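Local coordinates for OsmC family protein (PDB 5CML), which acts as a carboxyl esterase, this chain being the serine esterase domain of a longer protein that also carries an OsmC domain, at residues P28-F34 against G58-F64; A103-S109 against V125-I131; A113-A117 against V179-V185; A133-H139 against E206-L211; L193-T199 against F221-A227. One frame throughout, in Å; residues are numbered along the deposited sequence. Where two conformers were deposited one is given.

Interaction 1 of 5, residues P28-F34 against G58-F64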
# COMPACT_ATOMS: atom_id res chain seq x y z
N PRO A 28 9.35 -17.95 -5.19
CA PRO A 28 9.31 -16.55 -5.64
C PRO A 28 10.58 -15.80 -5.29
O PRO A 28 11.23 -16.12 -4.28
CB PRO A 28 8.10 -15.97 -4.88
CG PRO A 28 7.26 -17.18 -4.56
CD PRO A 28 8.23 -18.28 -4.30
N VAL A 29 10.91 -14.79 -6.09
CA VAL A 29 12.05 -13.95 -5.81
C VAL A 29 11.84 -13.29 -4.45
O VAL A 29 12.78 -13.05 -3.70
CB VAL A 29 12.27 -12.87 -6.88
CG1 VAL A 29 11.09 -11.97 -7.00
CG2 VAL A 29 13.52 -12.05 -6.59
N ALA A 30 10.58 -12.97 -4.16
CA ALA A 30 10.19 -12.36 -2.89
C ALA A 30 8.67 -12.36 -2.79
O ALA A 30 7.98 -12.47 -3.81
CB ALA A 30 10.74 -10.91 -2.76
N TYR A 31 8.18 -12.25 -1.56
CA TYR A 31 6.77 -11.99 -1.32
C TYR A 31 6.60 -10.50 -1.02
O TYR A 31 7.40 -9.91 -0.28
CB TYR A 31 6.24 -12.83 -0.13
CG TYR A 31 6.14 -14.31 -0.45
CD1 TYR A 31 7.27 -15.12 -0.44
CD2 TYR A 31 4.93 -14.88 -0.77
CE1 TYR A 31 7.19 -16.47 -0.74
CE2 TYR A 31 4.84 -16.22 -1.10
CZ TYR A 31 5.97 -17.01 -1.06
OH TYR A 31 5.90 -18.37 -1.36
N ALA A 32 5.56 -9.91 -1.61
CA ALA A 32 5.24 -8.51 -1.41
C ALA A 32 3.88 -8.41 -0.78
O ALA A 32 2.97 -9.13 -1.15
CB ALA A 32 5.26 -7.75 -2.73
N LEU A 33 3.73 -7.49 0.18
CA LEU A 33 2.43 -7.12 0.71
C LEU A 33 2.04 -5.84 0.01
O LEU A 33 2.82 -4.89 -0.02
CB LEU A 33 2.48 -6.90 2.24
CG LEU A 33 1.20 -6.33 2.86
CD1 LEU A 33 0.06 -7.31 2.66
CD2 LEU A 33 1.37 -5.99 4.36
N PHE A 34 0.85 -5.84 -0.57
CA PHE A 34 0.37 -4.72 -1.37
C PHE A 34 -0.94 -4.23 -0.78
O PHE A 34 -2.01 -4.79 -1.04
CB PHE A 34 0.21 -5.17 -2.83
CG PHE A 34 -0.15 -4.07 -3.81
CD1 PHE A 34 -0.17 -2.73 -3.46
CD2 PHE A 34 -0.45 -4.41 -5.12
CE1 PHE A 34 -0.50 -1.75 -4.40
CE2 PHE A 34 -0.77 -3.45 -6.07
CZ PHE A 34 -0.79 -2.10 -5.70
N GLY A 58 8.53 -12.73 -11.20
CA GLY A 58 8.86 -13.76 -10.22
C GLY A 58 8.44 -13.47 -8.79
O GLY A 58 8.75 -14.26 -7.89
N TYR A 59 7.75 -12.36 -8.57
CA TYR A 59 7.27 -12.04 -7.22
C TYR A 59 5.97 -12.76 -6.90
O TYR A 59 5.19 -13.08 -7.79
CB TYR A 59 7.01 -10.54 -7.07
CG TYR A 59 8.21 -9.64 -7.17
CD1 TYR A 59 8.68 -9.21 -8.40
CD2 TYR A 59 8.82 -9.17 -6.02
CE1 TYR A 59 9.76 -8.35 -8.48
CE2 TYR A 59 9.91 -8.32 -6.08
CZ TYR A 59 10.38 -7.91 -7.32
OH TYR A 59 11.45 -7.07 -7.41
N ALA A 60 5.75 -13.01 -5.61
CA ALA A 60 4.42 -13.34 -5.12
C ALA A 60 3.88 -12.09 -4.47
O ALA A 60 4.63 -11.38 -3.81
CB ALA A 60 4.45 -14.53 -4.13
N VAL A 61 2.59 -11.85 -4.62
CA VAL A 61 1.97 -10.61 -4.15
C VAL A 61 0.71 -10.90 -3.33
O VAL A 61 -0.23 -11.53 -3.84
CB VAL A 61 1.59 -9.67 -5.33
CG1 VAL A 61 1.03 -8.36 -4.80
CG2 VAL A 61 2.78 -9.36 -6.24
N LEU A 62 0.70 -10.45 -2.08
CA LEU A 62 -0.51 -10.51 -1.25
C LEU A 62 -1.21 -9.16 -1.35
O LEU A 62 -0.73 -8.15 -0.81
CB LEU A 62 -0.18 -10.85 0.20
CG LEU A 62 -1.40 -11.05 1.12
CD1 LEU A 62 -2.18 -12.31 0.74
CD2 LEU A 62 -0.96 -11.15 2.56
N ARG A 63 -2.35 -9.15 -2.02
CA ARG A 63 -3.15 -7.94 -2.16
C ARG A 63 -4.07 -7.82 -0.97
O ARG A 63 -4.88 -8.70 -0.71
CB ARG A 63 -3.95 -7.99 -3.44
CG ARG A 63 -3.11 -7.88 -4.67
CD ARG A 63 -3.96 -7.86 -5.89
NE ARG A 63 -4.29 -9.19 -6.39
CZ ARG A 63 -5.52 -9.62 -6.66
NH1 ARG A 63 -6.58 -8.84 -6.42
NH2 ARG A 63 -5.68 -10.84 -7.15
N PHE A 64 -3.91 -6.71 -0.26
CA PHE A 64 -4.72 -6.45 0.91
C PHE A 64 -5.56 -5.22 0.64
O PHE A 64 -5.03 -4.14 0.39
CB PHE A 64 -3.85 -6.25 2.14
CG PHE A 64 -4.62 -5.96 3.37
CD1 PHE A 64 -5.15 -6.99 4.13
CD2 PHE A 64 -4.85 -4.65 3.77
CE1 PHE A 64 -5.87 -6.72 5.27
CE2 PHE A 64 -5.57 -4.37 4.92
CZ PHE A 64 -6.08 -5.41 5.66

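Interaction 2 of 5, residues A103-S109 against V125-I131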
# COMPACT_ATOMS: atom_id res chain seq x y z
N ALA A 103 9.53 -9.18 1.80
CA ALA A 103 10.74 -8.42 1.57
C ALA A 103 10.42 -7.08 0.92
O ALA A 103 11.26 -6.22 0.88
CB ALA A 103 11.72 -9.20 0.71
N LEU A 104 9.19 -6.93 0.43
CA LEU A 104 8.76 -5.70 -0.26
C LEU A 104 7.40 -5.32 0.26
O LEU A 104 6.49 -6.17 0.31
CB LEU A 104 8.70 -5.92 -1.78
CG LEU A 104 8.12 -4.83 -2.69
CD1 LEU A 104 8.92 -3.57 -2.63
CD2 LEU A 104 8.06 -5.33 -4.13
N LEU A 105 7.25 -4.07 0.70
CA LEU A 105 5.95 -3.51 1.02
C LEU A 105 5.58 -2.52 -0.06
O LEU A 105 6.40 -1.68 -0.44
CB LEU A 105 5.97 -2.79 2.37
CG LEU A 105 6.18 -3.66 3.60
CD1 LEU A 105 6.11 -2.77 4.88
CD2 LEU A 105 5.20 -4.83 3.70
N ILE A 106 4.33 -2.58 -0.49
CA ILE A 106 3.78 -1.67 -1.49
C ILE A 106 2.49 -1.09 -0.94
O ILE A 106 1.64 -1.84 -0.46
CB ILE A 106 3.45 -2.40 -2.83
CG1 ILE A 106 4.62 -3.26 -3.31
CG2 ILE A 106 3.02 -1.38 -3.89
CD1 ILE A 106 4.21 -4.31 -4.39
N GLY A 107 2.32 0.22 -1.03
CA GLY A 107 1.10 0.84 -0.57
C GLY A 107 0.56 1.87 -1.54
O GLY A 107 1.29 2.73 -2.00
N HIS A 108 -0.74 1.81 -1.81
CA HIS A 108 -1.40 2.81 -2.65
C HIS A 108 -2.30 3.69 -1.80
O HIS A 108 -3.02 3.20 -0.94
CB HIS A 108 -2.19 2.10 -3.75
CG HIS A 108 -3.24 2.96 -4.38
ND1 HIS A 108 -4.59 2.73 -4.22
CD2 HIS A 108 -3.14 4.02 -5.22
CE1 HIS A 108 -5.28 3.62 -4.92
NE2 HIS A 108 -4.42 4.43 -5.52
N SER A 109 -2.22 5.00 -2.04
CA SER A 109 -3.09 5.99 -1.41
C SER A 109 -2.90 5.94 0.12
O SER A 109 -1.76 5.95 0.61
CB SER A 109 -4.55 5.76 -1.84
OG SER A 109 -5.41 6.78 -1.37
N VAL A 125 11.76 -6.58 5.79
CA VAL A 125 11.39 -5.73 4.65
C VAL A 125 12.64 -5.04 4.14
O VAL A 125 13.31 -4.34 4.90
CB VAL A 125 10.30 -4.68 5.04
CG1 VAL A 125 10.08 -3.63 3.94
CG2 VAL A 125 9.00 -5.38 5.44
N LYS A 126 12.93 -5.22 2.85
CA LYS A 126 14.16 -4.71 2.26
C LYS A 126 13.92 -3.50 1.36
O LYS A 126 14.85 -2.83 0.96
CB LYS A 126 14.85 -5.81 1.45
CG LYS A 126 15.20 -7.04 2.28
CD LYS A 126 16.23 -6.73 3.36
CE LYS A 126 16.62 -7.97 4.18
NZ LYS A 126 16.77 -7.66 5.65
N ALA A 127 12.66 -3.24 1.03
CA ALA A 127 12.32 -2.15 0.11
C ALA A 127 10.87 -1.78 0.26
O ALA A 127 10.04 -2.63 0.62
CB ALA A 127 12.63 -2.55 -1.35
N VAL A 128 10.56 -0.49 0.05
CA VAL A 128 9.20 0.01 0.19
C VAL A 128 8.88 0.88 -1.00
O VAL A 128 9.71 1.69 -1.42
CB VAL A 128 9.01 0.84 1.49
CG1 VAL A 128 7.57 1.40 1.61
CG2 VAL A 128 9.43 0.04 2.71
N ALA A 129 7.66 0.74 -1.52
CA ALA A 129 7.22 1.52 -2.67
C ALA A 129 5.79 1.98 -2.42
O ALA A 129 4.96 1.22 -1.88
CB ALA A 129 7.31 0.71 -3.96
N THR A 130 5.48 3.22 -2.80
CA THR A 130 4.13 3.72 -2.64
C THR A 130 3.64 4.42 -3.89
O THR A 130 4.44 4.86 -4.72
CB THR A 130 4.02 4.72 -1.45
OG1 THR A 130 4.84 5.86 -1.69
CG2 THR A 130 4.44 4.06 -0.15
N ILE A 131 2.32 4.52 -4.00
CA ILE A 131 1.64 5.12 -5.15
C ILE A 131 0.61 6.13 -4.65
O ILE A 131 -0.38 5.75 -4.01
CB ILE A 131 0.93 4.05 -6.00
CG1 ILE A 131 1.88 2.92 -6.35
CG2 ILE A 131 0.28 4.66 -7.24
CD1 ILE A 131 1.19 1.59 -6.56

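Interaction 3 of 5, residues A113-A117 against V179-V185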
# COMPACT_ATOMS: atom_id res chain seq x y z
N ALA A 113 0.54 5.50 3.02
CA ALA A 113 0.88 6.10 4.29
C ALA A 113 1.02 4.99 5.34
O ALA A 113 1.95 5.00 6.14
CB ALA A 113 -0.18 7.10 4.70
N ALA A 114 0.15 3.99 5.29
CA ALA A 114 0.20 2.90 6.25
C ALA A 114 1.48 2.08 6.13
O ALA A 114 2.09 1.77 7.15
CB ALA A 114 -1.00 2.00 6.08
N VAL A 115 1.88 1.67 4.92
CA VAL A 115 3.09 0.84 4.83
C VAL A 115 4.33 1.64 5.24
O VAL A 115 5.26 1.08 5.82
CB VAL A 115 3.33 0.22 3.42
CG1 VAL A 115 2.19 -0.75 3.04
CG2 VAL A 115 3.58 1.26 2.36
N LEU A 116 4.34 2.94 4.98
CA LEU A 116 5.50 3.74 5.34
C LEU A 116 5.60 3.85 6.85
O LEU A 116 6.69 3.89 7.40
CB LEU A 116 5.44 5.13 4.72
CG LEU A 116 5.72 5.14 3.22
CD1 LEU A 116 5.30 6.47 2.67
CD2 LEU A 116 7.19 4.88 2.93
N ALA A 117 4.45 3.89 7.52
CA ALA A 117 4.44 4.01 8.97
C ALA A 117 4.83 2.71 9.70
O ALA A 117 5.31 2.76 10.84
CB ALA A 117 3.07 4.47 9.45
N VAL A 179 2.68 8.60 15.46
CA VAL A 179 4.01 8.06 15.10
C VAL A 179 4.80 9.05 14.26
O VAL A 179 6.04 9.05 14.32
CB VAL A 179 3.95 6.70 14.34
CG1 VAL A 179 3.25 5.65 15.16
CG2 VAL A 179 3.31 6.83 12.97
N ASN A 180 4.07 9.89 13.53
CA ASN A 180 4.59 10.90 12.58
C ASN A 180 5.22 10.24 11.35
O ASN A 180 6.30 9.62 11.39
CB ASN A 180 5.57 11.86 13.24
CG ASN A 180 5.96 13.00 12.31
OD1 ASN A 180 7.05 13.01 11.73
ND2 ASN A 180 5.05 13.96 12.13
N LEU A 181 4.51 10.36 10.25
CA LEU A 181 4.93 9.69 9.03
C LEU A 181 6.31 10.16 8.54
O LEU A 181 7.14 9.33 8.16
CB LEU A 181 3.86 9.87 7.97
CG LEU A 181 4.08 9.10 6.69
CD1 LEU A 181 4.26 7.61 6.96
CD2 LEU A 181 2.89 9.35 5.81
N GLU A 182 6.57 11.46 8.60
CA GLU A 182 7.87 11.95 8.15
C GLU A 182 9.03 11.39 9.00
O GLU A 182 10.06 11.01 8.44
CB GLU A 182 7.86 13.48 8.11
CG GLU A 182 7.22 13.97 6.80
CD GLU A 182 6.81 15.44 6.82
OE1 GLU A 182 7.68 16.30 6.58
OE2 GLU A 182 5.62 15.73 7.07
N ASP A 183 8.84 11.26 10.32
CA ASP A 183 9.87 10.66 11.18
C ASP A 183 10.10 9.21 10.81
O ASP A 183 11.24 8.75 10.74
CB ASP A 183 9.49 10.72 12.68
CG ASP A 183 9.69 12.09 13.31
OD1 ASP A 183 10.31 12.96 12.66
OD2 ASP A 183 9.23 12.28 14.48
N GLN A 184 9.02 8.48 10.58
CA GLN A 184 9.13 7.08 10.21
C GLN A 184 9.89 6.91 8.89
O GLN A 184 10.74 6.02 8.76
CB GLN A 184 7.73 6.45 10.12
CG GLN A 184 7.05 6.26 11.47
CD GLN A 184 7.75 5.23 12.34
OE1 GLN A 184 7.56 4.03 12.17
NE2 GLN A 184 8.57 5.69 13.24
N VAL A 185 9.60 7.78 7.94
CA VAL A 185 10.23 7.68 6.64
C VAL A 185 11.72 8.00 6.77
O VAL A 185 12.57 7.36 6.16
CB VAL A 185 9.54 8.60 5.63
CG1 VAL A 185 10.33 8.70 4.34
CG2 VAL A 185 8.13 8.09 5.33

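Interaction 4 of 5, residues A133-H139 against E206-L211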
# COMPACT_ATOMS: atom_id res chain seq x y z
N ALA A 133 0.75 8.35 -2.30
CA ALA A 133 0.66 8.40 -0.83
C ALA A 133 0.62 9.84 -0.29
O ALA A 133 1.37 10.70 -0.74
CB ALA A 133 1.83 7.67 -0.20
N PRO A 134 -0.25 10.09 0.71
CA PRO A 134 -0.23 11.40 1.37
C PRO A 134 0.94 11.46 2.34
O PRO A 134 1.39 10.43 2.80
CB PRO A 134 -1.58 11.45 2.07
CG PRO A 134 -1.90 10.03 2.38
CD PRO A 134 -1.33 9.23 1.20
N CYS A 135 1.42 12.66 2.64
CA CYS A 135 2.64 12.79 3.43
C CYS A 135 2.38 13.13 4.89
O CYS A 135 3.26 12.93 5.72
CB CYS A 135 3.54 13.87 2.83
SG CYS A 135 2.89 15.54 2.99
N ASP A 136 1.19 13.65 5.18
CA ASP A 136 0.92 14.13 6.53
C ASP A 136 -0.57 14.13 6.88
O ASP A 136 -1.43 13.93 6.02
CB ASP A 136 1.51 15.54 6.70
CG ASP A 136 0.95 16.56 5.74
OD1 ASP A 136 -0.19 16.41 5.25
OD2 ASP A 136 1.65 17.57 5.49
N PRO A 137 -0.90 14.31 8.17
CA PRO A 137 -2.31 14.28 8.56
C PRO A 137 -3.18 15.34 7.88
O PRO A 137 -4.34 15.07 7.63
CB PRO A 137 -2.25 14.50 10.08
CG PRO A 137 -0.98 13.84 10.46
CD PRO A 137 -0.02 14.18 9.35
N ALA A 138 -2.66 16.52 7.59
CA ALA A 138 -3.50 17.51 6.95
C ALA A 138 -4.03 16.99 5.61
O ALA A 138 -5.20 17.19 5.26
CB ALA A 138 -2.74 18.83 6.77
N HIS A 139 -3.18 16.30 4.86
CA HIS A 139 -3.59 15.82 3.55
C HIS A 139 -4.46 14.56 3.67
O HIS A 139 -5.30 14.31 2.81
CB HIS A 139 -2.36 15.60 2.67
CG HIS A 139 -1.77 16.88 2.16
ND1 HIS A 139 -0.75 17.55 2.81
CD2 HIS A 139 -2.08 17.63 1.07
CE1 HIS A 139 -0.46 18.65 2.14
NE2 HIS A 139 -1.25 18.73 1.09
N GLU A 206 2.52 17.51 -4.33
CA GLU A 206 3.39 18.06 -3.29
C GLU A 206 3.64 17.03 -2.17
O GLU A 206 4.67 17.10 -1.49
CB GLU A 206 2.81 19.35 -2.69
CG GLU A 206 1.47 19.19 -1.99
CD GLU A 206 0.27 19.35 -2.91
OE1 GLU A 206 0.40 19.13 -4.15
OE2 GLU A 206 -0.80 19.72 -2.38
N ASN A 207 2.75 16.05 -2.01
CA ASN A 207 2.92 15.01 -0.99
C ASN A 207 4.11 14.13 -1.31
O ASN A 207 4.84 13.72 -0.41
CB ASN A 207 1.65 14.13 -0.86
CG ASN A 207 0.52 14.84 -0.18
OD1 ASN A 207 0.37 14.75 1.04
ND2 ASN A 207 -0.31 15.55 -0.94
N ALA A 208 4.36 13.88 -2.60
CA ALA A 208 5.52 13.08 -2.97
C ALA A 208 6.81 13.86 -2.69
O ALA A 208 7.80 13.29 -2.27
CB ALA A 208 5.43 12.66 -4.46
N ALA A 209 6.80 15.18 -2.92
CA ALA A 209 8.00 15.98 -2.66
C ALA A 209 8.29 16.00 -1.16
O ALA A 209 9.44 15.92 -0.73
CB ALA A 209 7.82 17.39 -3.18
N CYS A 210 7.24 16.08 -0.36
CA CYS A 210 7.33 16.07 1.08
C CYS A 210 7.96 14.77 1.58
O CYS A 210 8.87 14.77 2.41
CB CYS A 210 5.92 16.26 1.65
SG CYS A 210 5.77 16.18 3.40
N LEU A 211 7.46 13.65 1.05
CA LEU A 211 7.98 12.36 1.47
C LEU A 211 9.43 12.20 1.00
O LEU A 211 10.27 11.68 1.73
CB LEU A 211 7.11 11.20 0.95
CG LEU A 211 5.74 11.06 1.65
CD1 LEU A 211 4.78 10.16 0.85
CD2 LEU A 211 5.92 10.49 3.05

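Interaction 5 of 5, residues L193-T199 against F221-A227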
# COMPACT_ATOMS: atom_id res chain seq x y z
N LEU A 193 10.80 3.89 -3.05
CA LEU A 193 10.38 4.32 -4.39
C LEU A 193 8.98 4.92 -4.32
O LEU A 193 8.02 4.26 -3.92
CB LEU A 193 10.42 3.13 -5.38
CG LEU A 193 9.82 3.40 -6.77
CD1 LEU A 193 10.54 4.57 -7.48
CD2 LEU A 193 9.86 2.14 -7.63
N LEU A 194 8.88 6.20 -4.66
CA LEU A 194 7.62 6.92 -4.68
C LEU A 194 7.11 7.07 -6.09
O LEU A 194 7.81 7.62 -6.93
CB LEU A 194 7.80 8.32 -4.09
CG LEU A 194 8.31 8.40 -2.65
CD1 LEU A 194 8.87 9.79 -2.39
CD2 LEU A 194 7.19 8.07 -1.69
N PHE A 195 5.88 6.64 -6.35
CA PHE A 195 5.17 6.94 -7.59
C PHE A 195 4.11 7.98 -7.31
O PHE A 195 3.41 7.86 -6.31
CB PHE A 195 4.45 5.73 -8.16
CG PHE A 195 5.34 4.61 -8.62
CD1 PHE A 195 5.78 4.55 -9.93
CD2 PHE A 195 5.67 3.56 -7.77
CE1 PHE A 195 6.56 3.47 -10.37
CE2 PHE A 195 6.44 2.50 -8.20
CZ PHE A 195 6.89 2.46 -9.51
N HIS A 196 3.95 8.97 -8.19
CA HIS A 196 2.88 9.93 -8.01
C HIS A 196 2.59 10.63 -9.32
O HIS A 196 3.51 10.95 -10.06
CB HIS A 196 3.25 10.97 -6.96
CG HIS A 196 2.10 11.46 -6.14
ND1 HIS A 196 2.03 11.26 -4.78
CD2 HIS A 196 1.00 12.18 -6.47
CE1 HIS A 196 0.94 11.82 -4.30
NE2 HIS A 196 0.29 12.39 -5.30
N SER A 197 1.31 10.89 -9.57
CA SER A 197 0.92 11.67 -10.74
C SER A 197 0.89 13.16 -10.45
O SER A 197 0.27 13.59 -9.47
CB SER A 197 -0.45 11.26 -11.22
OG SER A 197 -0.85 12.13 -12.24
N PRO A 198 1.51 13.95 -11.33
CA PRO A 198 1.43 15.40 -11.13
C PRO A 198 -0.00 15.89 -11.25
O PRO A 198 -0.31 16.93 -10.71
CB PRO A 198 2.34 15.98 -12.23
CG PRO A 198 2.65 14.88 -13.13
CD PRO A 198 2.43 13.59 -12.42
N THR A 199 -0.85 15.13 -11.94
CA THR A 199 -2.24 15.54 -12.16
C THR A 199 -3.21 14.87 -11.17
O THR A 199 -4.43 14.93 -11.35
CB THR A 199 -2.69 15.24 -13.62
OG1 THR A 199 -2.59 13.85 -13.90
CG2 THR A 199 -1.82 15.99 -14.60
N PHE A 221 11.93 8.58 -7.17
CA PHE A 221 10.63 9.11 -7.53
C PHE A 221 10.35 8.86 -9.01
O PHE A 221 11.18 9.20 -9.83
CB PHE A 221 10.52 10.62 -7.26
CG PHE A 221 9.28 11.21 -7.84
CD1 PHE A 221 8.07 11.06 -7.17
CD2 PHE A 221 9.28 11.82 -9.08
CE1 PHE A 221 6.90 11.54 -7.73
CE2 PHE A 221 8.11 12.29 -9.64
CZ PHE A 221 6.92 12.15 -8.98
N VAL A 222 9.19 8.31 -9.32
CA VAL A 222 8.76 8.13 -10.71
C VAL A 222 7.43 8.84 -10.94
O VAL A 222 6.44 8.63 -10.23
CB VAL A 222 8.65 6.62 -11.06
CG1 VAL A 222 7.95 6.38 -12.43
CG2 VAL A 222 10.04 6.03 -11.04
N SER A 223 7.44 9.72 -11.94
CA SER A 223 6.27 10.46 -12.32
C SER A 223 5.26 9.62 -13.10
O SER A 223 5.62 8.90 -14.05
CB SER A 223 6.69 11.67 -13.16
OG SER A 223 5.56 12.37 -13.63
N LEU A 224 3.98 9.74 -12.73
CA LEU A 224 2.90 9.05 -13.47
C LEU A 224 2.19 9.95 -14.50
O LEU A 224 1.10 9.63 -14.96
CB LEU A 224 1.87 8.48 -12.49
CG LEU A 224 2.43 7.47 -11.48
CD1 LEU A 224 1.34 6.88 -10.58
CD2 LEU A 224 3.15 6.36 -12.24
N ASP A 225 2.83 11.05 -14.87
CA ASP A 225 2.39 11.94 -15.97
C ASP A 225 0.91 12.36 -15.85
O ASP A 225 0.59 13.24 -15.04
CB ASP A 225 2.67 11.25 -17.31
CG ASP A 225 2.50 12.17 -18.49
OD1 ASP A 225 2.35 13.40 -18.29
OD2 ASP A 225 2.56 11.64 -19.63
N GLN A 226 0.01 11.75 -16.61
CA GLN A 226 -1.41 12.17 -16.65
C GLN A 226 -2.35 11.19 -15.93
O GLN A 226 -3.56 11.25 -16.09
CB GLN A 226 -1.88 12.32 -18.10
CG GLN A 226 -1.14 13.35 -18.93
CD GLN A 226 -1.33 14.77 -18.43
OE1 GLN A 226 -0.36 15.49 -18.19
NE2 GLN A 226 -2.58 15.19 -18.28
N ALA A 227 -1.79 10.27 -15.16
CA ALA A 227 -2.60 9.29 -14.46
C ALA A 227 -3.48 9.94 -13.38
O ALA A 227 -3.15 11.02 -12.85
CB ALA A 227 -1.72 8.24 -13.83
O HOH W 1 -5.15 12.68 -14.58

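Interaction 1 of 5, residues P28-F34 against G58-F64
P28 rests its CG atom 3.9 Å from A60 CB, and the following V29 donates its backbone N to G58 O (2.9 Å). G58 sits in a Schellman motif that ends the preceding helix, with a positive phi that favours glycine. V29 also lays CG1 over the face of the Y59 ring, 3.7 Å from its centroid, a CH-pi contact. The two strands run parallel, their axes 4.6 Å apart at an angle of 23°. A30 O accepts from A60 N (2.9 Å), and Y31 CD2 lies 3.4 Å from A60 CB. A32 bonds in both directions, N to A60 O and O from L62 N, each 2.8 Å. L33 points to the same face as Y31, and L33 CD1 lies 4.0 Å from L62 CD2. F34 makes the last pair of bonds within these segments, N to L62 O and O from F64 N, both 2.8 Å, while F34 CB packs against V61 CG1 at 3.8 Å. This is the crossover unit of strand 30-36, helix 45-56 and strand 59-65: helix 45-56 covers F34 and V61, helix 85-98 covers L33 and L62, and strands 104-108 and 15-22 continue the sheet beyond the pair.

Interaction 2 of 5, residues A103-S109 against V125-I131
L105 overlaps V125, its CG lying 3.8 Å from V125 CG2; V125 lies just before strand 127-131, which pairs in parallel with strand 104-108. A103 O starts the ladder, accepting from K126 N at 2.8 Å and weakly from A127 N at 3.3 Å. Further along, L105 N reaches A127 O (3.1 Å), L105 O takes A129 N (2.9 Å), and G107 repeats the pattern with A129 O and I131 N, both 2.9 Å from its N and O. Helix 110-118 covers the face bearing L105, V128 and T130; helix 234-252 covers the one bearing L104, I106, A127 and I131. The last rung joins S109 N to I131 O at 2.8 Å, so the sheet holds the chain right up to S109, whose phi of 60° and psi of -130° mark the strained turn of a probable GxSxG nucleophile elbow. With S109 OG hydrogen-bonded to H229, the chemistry is consistent with S109 being the esterase nucleophile, placed just past the end of its strand.

Interaction 3 of 5, residues A113-A117 against V179-V185
This is a helix-helix contact on one flank of the central sheet, between helix 110-118, which follows the probable nucleophile elbow, and the start of helix 181-187, which leads into strand 192-196. The two short segments cross at 53° with their axes 9.3 Å apart at closest approach. L181 is the main wedge. Its CD1 sits 3.5 Å from L116 CB and 4.2 Å from A117 CB and lies close to the backbone as well, 3.6 Å from A113 O, while its CD2 meets A113 CB at 4.0 Å. One turn later V185 CG2 packs on L116 CB (4.0 Å); at the other end V179 CG2 touches A117 CB (4.2 Å). N180 breaks the chain direction after helix 170-179 with a positive phi and caps the new helix, its OD1 accepting from D183 N at 2.9 Å. L116 also leans on V128 and T130 of strand 127-131 and on L211 of helix 206-214, so the interface merges with the layer beneath it. The alanines A113 and A117 leave room for the branched ends of L181 and V179 beside the helix backbone, which implies that the fit depends chiefly on apolar shape matching.

Interaction 4 of 5, residues A133-H139 against E206-L211
Two cysteines face each other here without being joined in the conformers given: C135 SG and C210 SG are 3.0 Å apart, too far for a covalent bond. Both residues were deposited with two conformers, and a disulfide between them is known in a crystal structure of this protein, so the link is probably only partly formed. N207, one turn before C210, provides the polar anchor. Its OD1 accepts from C135 N at 2.8 Å and also lies over one face of the H139 ring, 3.2 Å from H139 CG, while its amide nitrogen bonds to G204. Within 133-139, D136 is the N-cap of helix 137-141, its OD1 accepting from H139 N at 3.0 Å and from H139 ND1 at 2.8 Å; the latter bond orients the imidazole, one face of which lies under N207 OD1. Below the sulfurs the contact is apolar, with L211 CG 3.8 Å from C135 CB and L211 CD1 4.0 Å from A133 CB. The contact thus joins the loop after strand 127-131 to the first turns of helix 206-214, and the disulfide, where formed, would link them covalently. L211 continues inward to L194 of strand 192-196 and L116 of helix 110-118, P134 leans on A113, and E182 of helix 181-187 touches both D136 and C210.

Interaction 5 of 5, residues L193-T199 against F221-A227
The shortest polar contact is the bond from S197 OG to A227 O, 2.6 Å, which ties together the loops that follow the two strands. S197 OG also accepts from T199 N (3.0 Å), forming an ST turn, and a water bridges T199 OG1 (2.9 Å) and Q226 O (2.6 Å). On the partner side, A227 N returns to L224 O at 3.0 Å in a type II' turn from L224 to A227, and S223 OG makes a second ST turn with D225 N (3.3 Å). Behind these loops lies a short parallel ladder: V222 N to L194 O (2.8 Å), H196 N to V222 O (3.2 Å) and L224 N to H196 O (3.0 Å). F195 CD1 packs on V222 CB at 3.7 Å and on L224 CD2 at 3.9 Å, with L224 also against helix 234-252. On the other face, F221 CE1 comes to 3.8 Å from H196 CB, so that H196 meets the ring at its edge. Strand 219-223 is the outermost of this side of the sheet. The pairing is that of the last two strands of an alpha/beta hydrolase, and the loops joined by S197 and A227 lead to the probable acid and histidine of the triad.

How the interactions relate
From the N terminus, interaction 1 closes first, around helix 45-56, and finishes before any other contact opens. Interaction 2 then closes around helix 110-118, and strands 30-36 and 104-108 join it to interaction 1 through backbone pairing. The remaining contacts overlap in a chain of crossings: interaction 3 crosses interaction 2, interaction 4 crosses interaction 3, and interaction 5 crosses interaction 4; none is nested. Interactions 3 and 4 close the long loops that contain the small three-stranded sheet, bringing helices 181-187 and 206-214 to the flank of the main sheet. Interaction 5 adds its last strand, joined to interaction 2 where strand 192-196 pairs with strand 127-131.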